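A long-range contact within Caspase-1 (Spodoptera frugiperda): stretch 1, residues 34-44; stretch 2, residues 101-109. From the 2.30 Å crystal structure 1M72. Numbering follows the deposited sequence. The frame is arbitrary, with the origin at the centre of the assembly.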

ATOM      1  N   MET C  34      14.596  11.919 -12.598  1.00 28.75           N
ATOM      2  CA  MET C  34      13.491  12.678 -13.168  1.00 28.43           C
ATOM      3  C   MET C  34      12.236  12.628 -12.290  1.00 29.79           C
ATOM      4  O   MET C  34      11.926  11.599 -11.665  1.00 27.76           O
ATOM      5  CB  MET C  34      13.136  12.091 -14.530  1.00 28.22           C
ATOM      6  CG  MET C  34      14.241  12.251 -15.562  1.00 31.32           C
ATOM      7  SD  MET C  34      13.870  11.481 -17.141  1.00 36.51           S
ATOM      8  CE  MET C  34      12.278  12.326 -17.604  1.00 32.46           C
ATOM      9  N   ALA C  35      11.535  13.760 -12.256  1.00 29.21           N
ATOM     10  CA  ALA C  35      10.260  13.913 -11.559  1.00 27.34           C
ATOM     11  C   ALA C  35       9.304  14.484 -12.630  1.00 25.95           C
ATOM     12  O   ALA C  35       9.448  15.630 -13.072  1.00 26.38           O
ATOM     13  CB  ALA C  35      10.389  14.887 -10.395  1.00 24.51           C
ATOM     14  N   ILE C  36       8.345  13.682 -13.072  1.00 25.37           N
ATOM     15  CA  ILE C  36       7.403  14.147 -14.094  1.00 26.71           C
ATOM     16  C   ILE C  36       6.066  14.486 -13.444  1.00 22.65           C
ATOM     17  O   ILE C  36       5.475  13.648 -12.784  1.00 19.02           O
ATOM     18  CB  ILE C  36       7.049  13.074 -15.137  1.00 28.84           C
ATOM     19  CG1 ILE C  36       8.275  12.426 -15.722  1.00 32.87           C
ATOM     20  CG2 ILE C  36       6.222  13.708 -16.228  1.00 32.88           C
ATOM     21  CD1 ILE C  36       7.860  11.311 -16.692  1.00 35.15           C
ATOM     22  N   ILE C  37       5.587  15.698 -13.659  1.00 19.99           N
ATOM     23  CA  ILE C  37       4.301  16.078 -13.102  1.00 20.25           C
ATOM     24  C   ILE C  37       3.264  16.293 -14.220  1.00 20.89           C
ATOM     25  O   ILE C  37       3.454  17.107 -15.124  1.00 21.87           O
ATOM     26  CB  ILE C  37       4.449  17.359 -12.246  1.00 16.58           C
ATOM     27  CG1 ILE C  37       5.439  17.093 -11.092  1.00 19.50           C
ATOM     28  CG2 ILE C  37       3.087  17.782 -11.706  1.00 17.36           C
ATOM     29  CD1 ILE C  37       5.863  18.363 -10.256  1.00 16.50           C
ATOM     30  N   PHE C  38       2.194  15.528 -14.203  1.00 21.38           N
ATOM     31  CA  PHE C  38       1.151  15.744 -15.194  1.00 20.86           C
ATOM     32  C   PHE C  38       0.077  16.458 -14.442  1.00 20.67           C
ATOM     33  O   PHE C  38      -0.660  15.870 -13.668  1.00 19.72           O
ATOM     34  CB  PHE C  38       0.611  14.435 -15.761  1.00 16.67           C
ATOM     35  CG  PHE C  38       1.637  13.661 -16.501  1.00 20.30           C
ATOM     36  CD1 PHE C  38       2.414  12.710 -15.841  1.00 22.36           C
ATOM     37  CD2 PHE C  38       1.850  13.891 -17.859  1.00 24.70           C
ATOM     38  CE1 PHE C  38       3.397  11.983 -16.514  1.00 26.73           C
ATOM     39  CE2 PHE C  38       2.829  13.177 -18.565  1.00 30.29           C
ATOM     40  CZ  PHE C  38       3.617  12.206 -17.890  1.00 28.27           C
ATOM     41  N   ASN C  39       0.005  17.753 -14.690  1.00 25.78           N
ATOM     42  CA  ASN C  39      -0.951  18.651 -14.036  1.00 23.64           C
ATOM     43  C   ASN C  39      -2.095  18.962 -14.981  1.00 23.61           C
ATOM     44  O   ASN C  39      -1.859  19.501 -16.084  1.00 23.51           O
ATOM     45  CB  ASN C  39      -0.220  19.930 -13.657  1.00 23.33           C
ATOM     46  CG  ASN C  39      -1.072  20.849 -12.882  1.00 23.95           C
ATOM     47  OD1 ASN C  39      -1.048  22.046 -13.097  1.00 21.84           O
ATOM     48  ND2 ASN C  39      -1.847  20.299 -11.972  1.00 24.59           N
ATOM     49  N   HIS C  40      -3.319  18.649 -14.541  1.00 21.36           N
ATOM     50  CA  HIS C  40      -4.512  18.841 -15.376  1.00 22.61           C
ATOM     51  C   HIS C  40      -5.478  19.804 -14.790  1.00 22.31           C
ATOM     52  O   HIS C  40      -6.104  19.487 -13.792  1.00 22.03           O
ATOM     53  CB  HIS C  40      -5.257  17.528 -15.576  1.00 22.86           C
ATOM     54  CG  HIS C  40      -4.509  16.548 -16.405  1.00 24.94           C
ATOM     55  ND1 HIS C  40      -4.514  16.588 -17.784  1.00 26.82           N
ATOM     56  CD2 HIS C  40      -3.649  15.561 -16.055  1.00 26.19           C
ATOM     57  CE1 HIS C  40      -3.687  15.671 -18.249  1.00 24.56           C
ATOM     58  NE2 HIS C  40      -3.151  15.034 -17.222  1.00 29.73           N
ATOM     59  N   GLU C  41      -5.632  20.964 -15.422  1.00 23.85           N
ATOM     60  CA  GLU C  41      -6.563  21.973 -14.891  1.00 27.82           C
ATOM     61  C   GLU C  41      -7.889  22.097 -15.651  1.00 26.12           C
ATOM     62  O   GLU C  41      -8.932  22.383 -15.067  1.00 23.74           O
ATOM     63  CB  GLU C  41      -5.880  23.356 -14.835  1.00 31.40           C
ATOM     64  CG  GLU C  41      -6.657  24.433 -14.007  1.00 38.11           C
ATOM     65  CD  GLU C  41      -5.912  25.778 -13.909  1.00 41.74           C
ATOM     66  OE1 GLU C  41      -5.052  26.077 -14.790  1.00 43.46           O
ATOM     67  OE2 GLU C  41      -6.196  26.538 -12.954  1.00 42.08           O
ATOM     68  N   HIS C  42      -7.842  21.839 -16.944  1.00 28.54           N
ATOM     69  CA  HIS C  42      -9.020  22.001 -17.766  1.00 32.29           C
ATOM     70  C   HIS C  42      -9.210  20.762 -18.625  1.00 32.59           C
ATOM     71  O   HIS C  42      -8.249  20.098 -18.985  1.00 34.45           O
ATOM     72  CB  HIS C  42      -8.818  23.270 -18.600  1.00 30.68           C
ATOM     73  CG  HIS C  42      -8.448  24.466 -17.773  1.00 40.73           C
ATOM     74  ND1 HIS C  42      -7.239  25.130 -17.909  1.00 42.70           N
ATOM     75  CD2 HIS C  42      -9.134  25.128 -16.799  1.00 42.41           C
ATOM     76  CE1 HIS C  42      -7.207  26.152 -17.062  1.00 44.70           C
ATOM     77  NE2 HIS C  42      -8.343  26.175 -16.377  1.00 42.20           N
ATOM     78  N   PHE C  43     -10.458  20.464 -18.955  1.00 33.66           N
ATOM     79  CA  PHE C  43     -10.792  19.274 -19.723  1.00 32.85           C
ATOM     80  C   PHE C  43     -11.716  19.506 -20.914  1.00 33.76           C
ATOM     81  O   PHE C  43     -12.621  20.330 -20.833  1.00 34.33           O
ATOM     82  CB  PHE C  43     -11.452  18.253 -18.785  1.00 28.44           C
ATOM     83  CG  PHE C  43     -10.614  17.927 -17.567  1.00 30.16           C
ATOM     84  CD1 PHE C  43     -10.579  18.798 -16.473  1.00 26.10           C
ATOM     85  CD2 PHE C  43      -9.771  16.802 -17.566  1.00 27.58           C
ATOM     86  CE1 PHE C  43      -9.704  18.566 -15.396  1.00 28.17           C
ATOM     87  CE2 PHE C  43      -8.905  16.559 -16.502  1.00 28.27           C
ATOM     88  CZ  PHE C  43      -8.862  17.446 -15.408  1.00 26.38           C
ATOM     89  N   ASP C  44     -11.497  18.754 -21.998  1.00 32.65           N
ATOM     90  CA  ASP C  44     -12.335  18.830 -23.192  1.00 34.63           C
ATOM     91  C   ASP C  44     -13.489  17.845 -23.051  1.00 36.75           C
ATOM     92  O   ASP C  44     -14.068  17.432 -24.039  1.00 36.15           O
ATOM     93  CB  ASP C  44     -11.554  18.498 -24.475  1.00 37.37           C
ATOM     94  CG  ASP C  44     -10.395  19.462 -24.733  1.00 39.22           C
ATOM     95  OD1 ASP C  44     -10.453  20.619 -24.261  1.00 40.94           O
ATOM     96  OD2 ASP C  44      -9.435  19.057 -25.422  1.00 43.66           O
ATOM     97  N   LEU C 101      12.960   7.431  -9.872  1.00 23.11           N
ATOM     98  CA  LEU C 101      12.019   8.096 -10.785  1.00 22.82           C
ATOM     99  C   LEU C 101      10.779   8.416  -9.965  1.00 21.65           C
ATOM    100  O   LEU C 101      10.370   7.628  -9.106  1.00 22.73           O
ATOM    101  CB  LEU C 101      11.608   7.202 -11.950  1.00 23.50           C
ATOM    102  CG  LEU C 101      10.438   7.707 -12.819  1.00 26.54           C
ATOM    103  CD1 LEU C 101      10.952   8.758 -13.768  1.00 21.78           C
ATOM    104  CD2 LEU C 101       9.770   6.531 -13.589  1.00 26.55           C
ATOM    105  N   LEU C 102      10.234   9.593 -10.204  1.00 19.38           N
ATOM    106  CA  LEU C 102       9.041  10.052  -9.545  1.00 20.54           C
ATOM    107  C   LEU C 102       8.079  10.531 -10.622  1.00 21.72           C
ATOM    108  O   LEU C 102       8.449  11.342 -11.479  1.00 19.31           O
ATOM    109  CB  LEU C 102       9.365  11.227  -8.620  1.00 17.33           C
ATOM    110  CG  LEU C 102       8.182  11.654  -7.723  1.00 22.35           C
ATOM    111  CD1 LEU C 102       8.723  12.333  -6.436  1.00 17.53           C
ATOM    112  CD2 LEU C 102       7.184  12.600  -8.500  1.00 15.19           C
ATOM    113  N   VAL C 103       6.853  10.016 -10.597  1.00 21.15           N
ATOM    114  CA  VAL C 103       5.826  10.472 -11.531  1.00 19.14           C
ATOM    115  C   VAL C 103       4.649  10.979 -10.635  1.00 20.34           C
ATOM    116  O   VAL C 103       4.289  10.316  -9.654  1.00 20.13           O
ATOM    117  CB  VAL C 103       5.316   9.304 -12.426  1.00 21.89           C
ATOM    118  CG1 VAL C 103       4.201   9.781 -13.322  1.00 18.56           C
ATOM    119  CG2 VAL C 103       6.436   8.705 -13.231  1.00 19.33           C
ATOM    120  N   ALA C 104       4.081  12.152 -10.939  1.00 19.14           N
ATOM    121  CA  ALA C 104       2.926  12.661 -10.188  1.00 21.10           C
ATOM    122  C   ALA C 104       1.768  12.993 -11.165  1.00 21.83           C
ATOM    123  O   ALA C 104       1.985  13.463 -12.286  1.00 23.84           O
ATOM    124  CB  ALA C 104       3.314  13.932  -9.367  1.00 20.85           C
ATOM    125  N   VAL C 105       0.541  12.748 -10.750  1.00 20.30           N
ATOM    126  CA  VAL C 105      -0.582  13.053 -11.603  1.00 20.60           C
ATOM    127  C   VAL C 105      -1.603  13.772 -10.756  1.00 21.12           C
ATOM    128  O   VAL C 105      -1.963  13.298  -9.692  1.00 22.48           O
ATOM    129  CB  VAL C 105      -1.189  11.763 -12.223  1.00 22.34           C
ATOM    130  CG1 VAL C 105      -2.388  12.111 -13.141  1.00 24.89           C
ATOM    131  CG2 VAL C 105      -0.147  11.047 -13.034  1.00 20.75           C
ATOM    132  N   LEU C 106      -2.041  14.938 -11.227  1.00 21.57           N
ATOM    133  CA  LEU C 106      -3.013  15.796 -10.525  1.00 22.79           C
ATOM    134  C   LEU C 106      -4.188  15.939 -11.517  1.00 25.04           C
ATOM    135  O   LEU C 106      -4.071  16.651 -12.543  1.00 24.66           O
ATOM    136  CB  LEU C 106      -2.381  17.164 -10.251  1.00 21.50           C
ATOM    137  CG  LEU C 106      -0.920  17.199  -9.770  1.00 22.33           C
ATOM    138  CD1 LEU C 106      -0.450  18.670  -9.718  1.00 23.15           C
ATOM    139  CD2 LEU C 106      -0.801  16.586  -8.401  1.00 22.72           C
ATOM    140  N   THR C 107      -5.311  15.278 -11.219  1.00 22.86           N
ATOM    141  CA  THR C 107      -6.428  15.266 -12.179  1.00 23.67           C
ATOM    142  C   THR C 107      -7.754  14.724 -11.617  1.00 21.94           C
ATOM    143  O   THR C 107      -7.885  14.531 -10.410  1.00 21.94           O
ATOM    144  CB  THR C 107      -5.992  14.426 -13.425  1.00 24.09           C
ATOM    145  OG1 THR C 107      -6.947  14.581 -14.472  1.00 28.29           O
ATOM    146  CG2 THR C 107      -5.864  12.929 -13.081  1.00 24.11           C
ATOM    147  N   HIS C 108      -8.756  14.537 -12.480  1.00 22.33           N
ATOM    148  CA  HIS C 108     -10.048  13.953 -12.046  1.00 23.48           C
ATOM    149  C   HIS C 108      -9.947  12.412 -12.194  1.00 23.01           C
ATOM    150  O   HIS C 108      -9.262  11.905 -13.084  1.00 20.82           O
ATOM    151  CB  HIS C 108     -11.219  14.398 -12.930  1.00 25.34           C
ATOM    152  CG  HIS C 108     -11.732  15.774 -12.642  1.00 28.86           C
ATOM    153  ND1 HIS C 108     -12.303  16.119 -11.435  1.00 28.68           N
ATOM    154  CD2 HIS C 108     -11.788  16.883 -13.420  1.00 25.43           C
ATOM    155  CE1 HIS C 108     -12.689  17.382 -11.483  1.00 30.51           C
ATOM    156  NE2 HIS C 108     -12.390  17.867 -12.678  1.00 29.50           N
ATOM    157  N   GLY C 109     -10.662  11.691 -11.337  1.00 23.30           N
ATOM    158  CA  GLY C 109     -10.666  10.244 -11.399  1.00 24.87           C
ATOM    159  C   GLY C 109     -11.943   9.567 -10.902  1.00 28.45           C
ATOM    160  O   GLY C 109     -12.848  10.185 -10.305  1.00 29.45           O
TER

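Strands 34-39 and 101-106 run side by side in parallel, their axes 9° apart and 4.6 Å at closest approach. Six backbone hydrogen bonds join them in the alternating pattern of a parallel pair, in which every second residue of each strand bonds through both N and O to two residues of the other strand. Ile36 N donates to Leu102 O (2.8 Å) and Ile36 O accepts from Ala104 N (2.8 Å); Phe38 likewise spans Ala104 and Leu106, and its bond from Phe38 N to Ala104 O (2.8 Å) is nearly straight at 178°. The ladder runs one step past strand 34-39: His40 N still reaches Leu106 O (2.9 Å), though more bent at 144°. The same carbonyls also take CA-H...O contacts, as from Ala35 CA to Leu102 O (3.1 Å).

Side chains alternate between the sheet's two faces. On one, Ile37 CG1 packs on Ala104 CB (4.2 Å) and Ile37 CG2 on Leu106 CD1 (4.2 Å). On the other, the Phe38 ring lies along the neighbouring strand, bringing CE1 to Val103 CG1 (4.0 Å) and CD1 to Val105 CG2 (4.1 Å). Beyond the strands, Phe43 folds back toward stretch 2: Phe43 CE2 meets Thr107 OG1 at its ring edge (3.4 Å), while His108 CD2 sits over one ring face, 3.3 Å from Phe43 CE1, with the ring planes oblique at 51°.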